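Local coordinates for RNA-binding protein RMD9, mitochondrial (Saccharomyces cerevisiae S288C, PDB 7A9X) that binds a dodecameric sequence element in the 3'-untranslated regions of yeast mitochondrial mRNAs and takes part in their processing or stability, at residues A[334-337]-A[341-344]; A[369-374]-A[383-388]. One frame throughout, in Å; residues are numbered along the deposited sequence.

Contact 1. Residues A[334-337]-A[341-344]; sequences QNDF and YRIW
Phe337 and Tyr341 meet one helical turn apart at the start of helix 337-351, the second helix of the helix-turn-helix hairpin assigned as the fifth pentatricopeptide repeat. Their backbones are joined by the only hydrogen bond between the segments, an i to i+4 helical bond: Tyr341 N donates to Phe337 O, 2.6 Å away. The N-H...O angle is 150°. On the side-chain level the touch is made by the ring carbon CE2 of Phe337, which lies 4.0 Å from Tyr341 CB, with that methylene over one face of the Phe337 ring. Both side chains swing CG away from their own backbone N and next to the carbonyl carbon (chi1 175° for Phe337), which sends the two rings off the helix in similar directions. Their planes come out nearly parallel, 11° apart. Yet the centroids are 6.0 Å from each other, and the rings are slid so far that they barely overlap.

A second, looser pairing lies beside this one. Arg342 NH1 stands 4.3 Å from Asp336 OD2, too far for a salt bridge, although the opposite charges probably still attract. What positions the pair is the turn itself. Asn335, the first residue past helix 320-334, has a positive phi, and Asp336 follows as the N-cap of the next helix. Farther out, Trp331 of helix 320-334 packs on Phe337, while Tyr341 leans on Ile389. The cap itself is made by the other carboxylate oxygen, Asp336 OD1, in a weak hydrogen bond to His339 N.

Contact 2. Residues A[369-374]-A[383-388]; sequences TIFFEN and FRKLQE
Phe371 reaches across from helix 357-374 to Leu386 and Lys385 of helix 379-396, and so joins the two antiparallel helices of the hairpin that probably makes up the sixth pentatricopeptide repeat. The short segments run at 156° to each other with their axes 11.7 Å apart, a separation that long side chains must span.

The apolar contacts make the interface. Leu386 lays its CD2 methyl over one face of the Phe371 ring, a CH-pi contact 4.0 Å from the centroid, while its branch carbon CG comes to 3.6 Å from Phe371 CZ. The other methyl, CD1, turns to the neighbouring aromatic and lies 4.1 Å from Phe372 CZ, so the fork of the leucine serves two rings at once. The bond from CA to CB of Phe371 is directed toward 383-388, and chi1 of 178° then carries the ring to Leu386 and Lys385. At the ring edge, near its plane, Lys385 CG approaches Phe371 CE2 to 3.8 Å. Within helix 357-374 the two rings also meet: Phe371 CD1 stands 3.5 Å above the plane of the Phe372 ring, over its centre. Met407 of helix 401-410 and Trp414 of the loop after it also touch Leu386.

No polar contact spans the two segments. Lys385 bends at chi2 (69°), and its ammonium group enters a long salt bridge within helix 379-396, NZ lying 3.7 Å from Glu388 OE2.

The two contacts illustrate how a pentatricopeptide array is built: each hairpin packs on the next, so side chains of one repeat complete the interface of its neighbour. Contact 1 probably lies in the fifth repeat and contact 2 in the sixth, with centres about 12 Å apart. Phe337 bridges them, its CZ 3.4 Å from Phe371 CD2 and its CE2 3.9 Å from Lys385 CE, while its CB packs on Asn374. Tyr341 adds a second junction, its OH lying 3.5 Å from Glu388 OE2. Contact 2 is nearer the bound RNA, about 7 Å at the nearest atoms against about 11 Å for contact 1.

Contact 1. Residues A[334-337]-A[341-344]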
loop_
_atom_site.group_PDB
_atom_site.type_symbol
_atom_site.label_atom_id
_atom_site.label_comp_id
_atom_site.label_asym_id
_atom_site.label_seq_id
_atom_site.Cartn_x
_atom_site.Cartn_y
_atom_site.Cartn_z
ATOM N N GLN A 334 18.572 -14.051 8.663
ATOM C CA GLN A 334 18.830 -14.816 9.873
ATOM C C GLN A 334 17.979 -16.067 10.025
ATOM O O GLN A 334 18.391 -16.977 10.752
ATOM C CB GLN A 334 18.627 -13.937 11.117
ATOM C CG GLN A 334 19.581 -12.760 11.202
ATOM C CD GLN A 334 19.376 -11.948 12.461
ATOM O OE1 GLN A 334 18.396 -12.141 13.179
ATOM N NE2 GLN A 334 20.300 -11.036 12.741
ATOM N N ASN A 335 16.812 -16.136 9.377
ATOM C CA ASN A 335 15.898 -17.273 9.514
ATOM C C ASN A 335 15.515 -17.501 10.976
ATOM O O ASN A 335 15.206 -18.620 11.390
ATOM C CB ASN A 335 16.505 -18.540 8.899
ATOM C CG ASN A 335 15.486 -19.641 8.695
ATOM O OD1 ASN A 335 14.570 -19.512 7.885
ATOM N ND2 ASN A 335 15.651 -20.741 9.423
ATOM N N ASP A 336 15.532 -16.434 11.768
ATOM C CA ASP A 336 15.292 -16.492 13.207
ATOM C C ASP A 336 13.893 -15.939 13.468
ATOM O O ASP A 336 13.692 -14.721 13.489
ATOM C CB ASP A 336 16.365 -15.706 13.957
ATOM C CG ASP A 336 16.184 -15.744 15.464
ATOM O OD1 ASP A 336 15.265 -16.440 15.947
ATOM O OD2 ASP A 336 16.967 -15.073 16.169
ATOM N N PHE A 337 12.930 -16.839 13.679
ATOM C CA PHE A 337 11.558 -16.396 13.897
ATOM C C PHE A 337 11.415 -15.651 15.218
ATOM O O PHE A 337 10.634 -14.697 15.314
ATOM C CB PHE A 337 10.596 -17.581 13.858
ATOM C CG PHE A 337 9.186 -17.207 14.203
ATOM C CD1 PHE A 337 8.382 -16.567 13.274
ATOM C CD2 PHE A 337 8.673 -17.469 15.464
ATOM C CE1 PHE A 337 7.087 -16.207 13.590
ATOM C CE2 PHE A 337 7.381 -17.111 15.788
ATOM C CZ PHE A 337 6.584 -16.480 14.848
ATOM N N TYR A 341 9.711 -12.294 15.833
ATOM C CA TYR A 341 8.608 -12.226 16.784
ATOM C C TYR A 341 8.846 -11.148 17.836
ATOM O O TYR A 341 7.905 -10.464 18.256
ATOM C CB TYR A 341 8.407 -13.594 17.436
ATOM C CG TYR A 341 7.261 -13.666 18.420
ATOM C CD1 TYR A 341 5.965 -13.347 18.036
ATOM C CD2 TYR A 341 7.472 -14.073 19.727
ATOM C CE1 TYR A 341 4.915 -13.420 18.933
ATOM C CE2 TYR A 341 6.430 -14.151 20.630
ATOM C CZ TYR A 341 5.154 -13.824 20.229
ATOM O OH TYR A 341 4.114 -13.901 21.129
ATOM N N ARG A 342 10.099 -10.972 18.265
ATOM C CA ARG A 342 10.396 -9.961 19.275
ATOM C C ARG A 342 10.216 -8.551 18.725
ATOM O O ARG A 342 9.717 -7.665 19.427
ATOM C CB ARG A 342 11.814 -10.155 19.815
ATOM C CG ARG A 342 11.950 -11.338 20.765
ATOM C CD ARG A 342 13.335 -11.416 21.400
ATOM N NE ARG A 342 14.326 -12.027 20.517
ATOM C CZ ARG A 342 15.190 -11.345 19.772
ATOM N NH1 ARG A 342 16.057 -11.992 19.002
ATOM N NH2 ARG A 342 15.193 -10.018 19.797
ATOM N N ILE A 343 10.619 -8.319 17.474
ATOM C CA ILE A 343 10.436 -6.999 16.879
ATOM C C ILE A 343 8.956 -6.719 16.652
ATOM O O ILE A 343 8.475 -5.604 16.888
ATOM C CB ILE A 343 11.247 -6.880 15.576
ATOM C CG1 ILE A 343 12.745 -7.042 15.860
ATOM C CG2 ILE A 343 10.969 -5.547 14.891
ATOM C CD1 ILE A 343 13.298 -6.017 16.834
ATOM N N TRP A 344 8.208 -7.732 16.205
ATOM C CA TRP A 344 6.773 -7.569 16.009
ATOM C C TRP A 344 6.070 -7.230 17.317
ATOM O O TRP A 344 5.146 -6.409 17.339
ATOM C CB TRP A 344 6.186 -8.838 15.396
ATOM C CG TRP A 344 4.697 -8.809 15.254
ATOM C CD1 TRP A 344 3.979 -8.220 14.256
ATOM C CD2 TRP A 344 3.743 -9.404 16.140
ATOM N NE1 TRP A 344 2.634 -8.411 14.465
ATOM C CE2 TRP A 344 2.462 -9.134 15.616
ATOM C CE3 TRP A 344 3.846 -10.139 17.327
ATOM C CZ2 TRP A 344 1.294 -9.572 16.236
ATOM C CZ3 TRP A 344 2.685 -10.573 17.942
ATOM C CH2 TRP A 344 1.424 -10.288 17.395
#

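Contact 2. Residues A[369-374]-A[383-388]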
loop_
_atom_site.group_PDB
_atom_site.type_symbol
_atom_site.label_atom_id
_atom_site.label_comp_id
_atom_site.label_asym_id
_atom_site.label_seq_id
_atom_site.Cartn_x
_atom_site.Cartn_y
_atom_site.Cartn_z
ATOM N N THR A 369 2.743 -13.916 7.468
ATOM C CA THR A 369 3.369 -14.527 6.302
ATOM C C THR A 369 4.668 -15.215 6.696
ATOM O O THR A 369 4.932 -16.352 6.288
ATOM C CB THR A 369 3.615 -13.470 5.223
ATOM O OG1 THR A 369 2.365 -12.888 4.832
ATOM C CG2 THR A 369 4.280 -14.085 4.005
ATOM N N ILE A 370 5.479 -14.545 7.517
ATOM C CA ILE A 370 6.694 -15.160 8.039
ATOM C C ILE A 370 6.350 -16.304 8.987
ATOM O O ILE A 370 7.023 -17.342 8.992
ATOM C CB ILE A 370 7.570 -14.091 8.719
ATOM C CG1 ILE A 370 7.980 -13.024 7.700
ATOM C CG2 ILE A 370 8.793 -14.726 9.364
ATOM C CD1 ILE A 370 8.618 -11.796 8.314
ATOM N N PHE A 371 5.294 -16.145 9.791
ATOM C CA PHE A 371 4.912 -17.194 10.735
ATOM C C PHE A 371 4.630 -18.507 10.014
ATOM O O PHE A 371 5.234 -19.543 10.317
ATOM C CB PHE A 371 3.691 -16.765 11.554
ATOM C CG PHE A 371 3.208 -17.821 12.515
ATOM C CD1 PHE A 371 2.281 -18.778 12.121
ATOM C CD2 PHE A 371 3.693 -17.866 13.811
ATOM C CE1 PHE A 371 1.849 -19.755 13.005
ATOM C CE2 PHE A 371 3.262 -18.838 14.700
ATOM C CZ PHE A 371 2.342 -19.784 14.297
ATOM N N PHE A 372 3.706 -18.483 9.054
ATOM C CA PHE A 372 3.290 -19.719 8.405
ATOM C C PHE A 372 4.312 -20.240 7.402
ATOM O O PHE A 372 4.181 -21.384 6.955
ATOM C CB PHE A 372 1.922 -19.523 7.752
ATOM C CG PHE A 372 0.798 -19.413 8.749
ATOM C CD1 PHE A 372 0.203 -20.549 9.269
ATOM C CD2 PHE A 372 0.357 -18.174 9.185
ATOM C CE1 PHE A 372 -0.819 -20.454 10.194
ATOM C CE2 PHE A 372 -0.668 -18.073 10.106
ATOM C CZ PHE A 372 -1.258 -19.216 10.611
ATOM N N GLU A 373 5.321 -19.447 7.042
ATOM C CA GLU A 373 6.464 -20.024 6.344
ATOM C C GLU A 373 7.350 -20.798 7.311
ATOM O O GLU A 373 7.872 -21.863 6.966
ATOM C CB GLU A 373 7.273 -18.936 5.638
ATOM C CG GLU A 373 6.582 -18.339 4.429
ATOM C CD GLU A 373 7.453 -17.335 3.706
ATOM O OE1 GLU A 373 8.645 -17.220 4.062
ATOM O OE2 GLU A 373 6.945 -16.661 2.786
ATOM N N ASN A 374 7.511 -20.280 8.530
ATOM C CA ASN A 374 8.320 -20.961 9.533
ATOM C C ASN A 374 7.657 -22.258 9.985
ATOM O O ASN A 374 8.307 -23.308 10.058
ATOM C CB ASN A 374 8.560 -20.025 10.719
ATOM C CG ASN A 374 9.504 -20.616 11.746
ATOM O OD1 ASN A 374 10.705 -20.717 11.509
ATOM N ND2 ASN A 374 8.965 -20.999 12.900
ATOM N N PHE A 383 0.237 -24.090 16.392
ATOM C CA PHE A 383 -1.029 -23.749 17.034
ATOM C C PHE A 383 -0.814 -23.271 18.463
ATOM O O PHE A 383 -1.496 -22.349 18.925
ATOM C CB PHE A 383 -1.978 -24.947 17.004
ATOM C CG PHE A 383 -3.321 -24.677 17.627
ATOM C CD1 PHE A 383 -4.160 -23.701 17.108
ATOM C CD2 PHE A 383 -3.751 -25.410 18.721
ATOM C CE1 PHE A 383 -5.399 -23.454 17.679
ATOM C CE2 PHE A 383 -4.988 -25.170 19.293
ATOM C CZ PHE A 383 -5.813 -24.191 18.772
ATOM N N ARG A 384 0.130 -23.885 19.180
ATOM C CA ARG A 384 0.469 -23.390 20.510
ATOM C C ARG A 384 1.093 -22.002 20.433
ATOM O O ARG A 384 0.813 -21.140 21.274
ATOM C CB ARG A 384 1.402 -24.377 21.216
ATOM C CG ARG A 384 2.147 -23.795 22.408
ATOM C CD ARG A 384 2.663 -24.880 23.348
ATOM N NE ARG A 384 3.167 -26.054 22.641
ATOM C CZ ARG A 384 4.383 -26.150 22.116
ATOM N NH1 ARG A 384 4.749 -27.264 21.496
ATOM N NH2 ARG A 384 5.230 -25.135 22.201
ATOM N N LYS A 385 1.925 -21.758 19.416
ATOM C CA LYS A 385 2.522 -20.435 19.261
ATOM C C LYS A 385 1.478 -19.391 18.882
ATOM O O LYS A 385 1.575 -18.238 19.315
ATOM C CB LYS A 385 3.639 -20.478 18.217
ATOM C CG LYS A 385 4.568 -19.272 18.243
ATOM C CD LYS A 385 5.433 -19.259 19.496
ATOM C CE LYS A 385 6.412 -18.093 19.485
ATOM N NZ LYS A 385 7.343 -18.129 20.650
ATOM N N LEU A 386 0.477 -19.774 18.083
ATOM C CA LEU A 386 -0.599 -18.845 17.745
ATOM C C LEU A 386 -1.365 -18.412 18.987
ATOM O O LEU A 386 -1.725 -17.236 19.124
ATOM C CB LEU A 386 -1.551 -19.480 16.731
ATOM C CG LEU A 386 -1.094 -19.546 15.274
ATOM C CD1 LEU A 386 -2.100 -20.323 14.444
ATOM C CD2 LEU A 386 -0.900 -18.147 14.711
ATOM N N GLN A 387 -1.632 -19.349 19.901
ATOM C CA GLN A 387 -2.337 -19.004 21.132
ATOM C C GLN A 387 -1.545 -17.999 21.956
ATOM O O GLN A 387 -2.121 -17.078 22.546
ATOM C CB GLN A 387 -2.620 -20.265 21.947
ATOM C CG GLN A 387 -3.594 -21.224 21.287
ATOM C CD GLN A 387 -3.745 -22.519 22.060
ATOM O OE1 GLN A 387 -2.870 -22.893 22.841
ATOM N NE2 GLN A 387 -4.861 -23.207 21.848
ATOM N N GLU A 388 -0.223 -18.161 22.007
ATOM C CA GLU A 388 0.616 -17.178 22.684
ATOM C C GLU A 388 0.544 -15.827 21.983
ATOM O O GLU A 388 0.528 -14.778 22.639
ATOM C CB GLU A 388 2.057 -17.684 22.750
ATOM C CG GLU A 388 3.054 -16.690 23.324
ATOM C CD GLU A 388 4.483 -17.208 23.286
ATOM O OE1 GLU A 388 4.674 -18.442 23.267
ATOM O OE2 GLU A 388 5.417 -16.378 23.269
#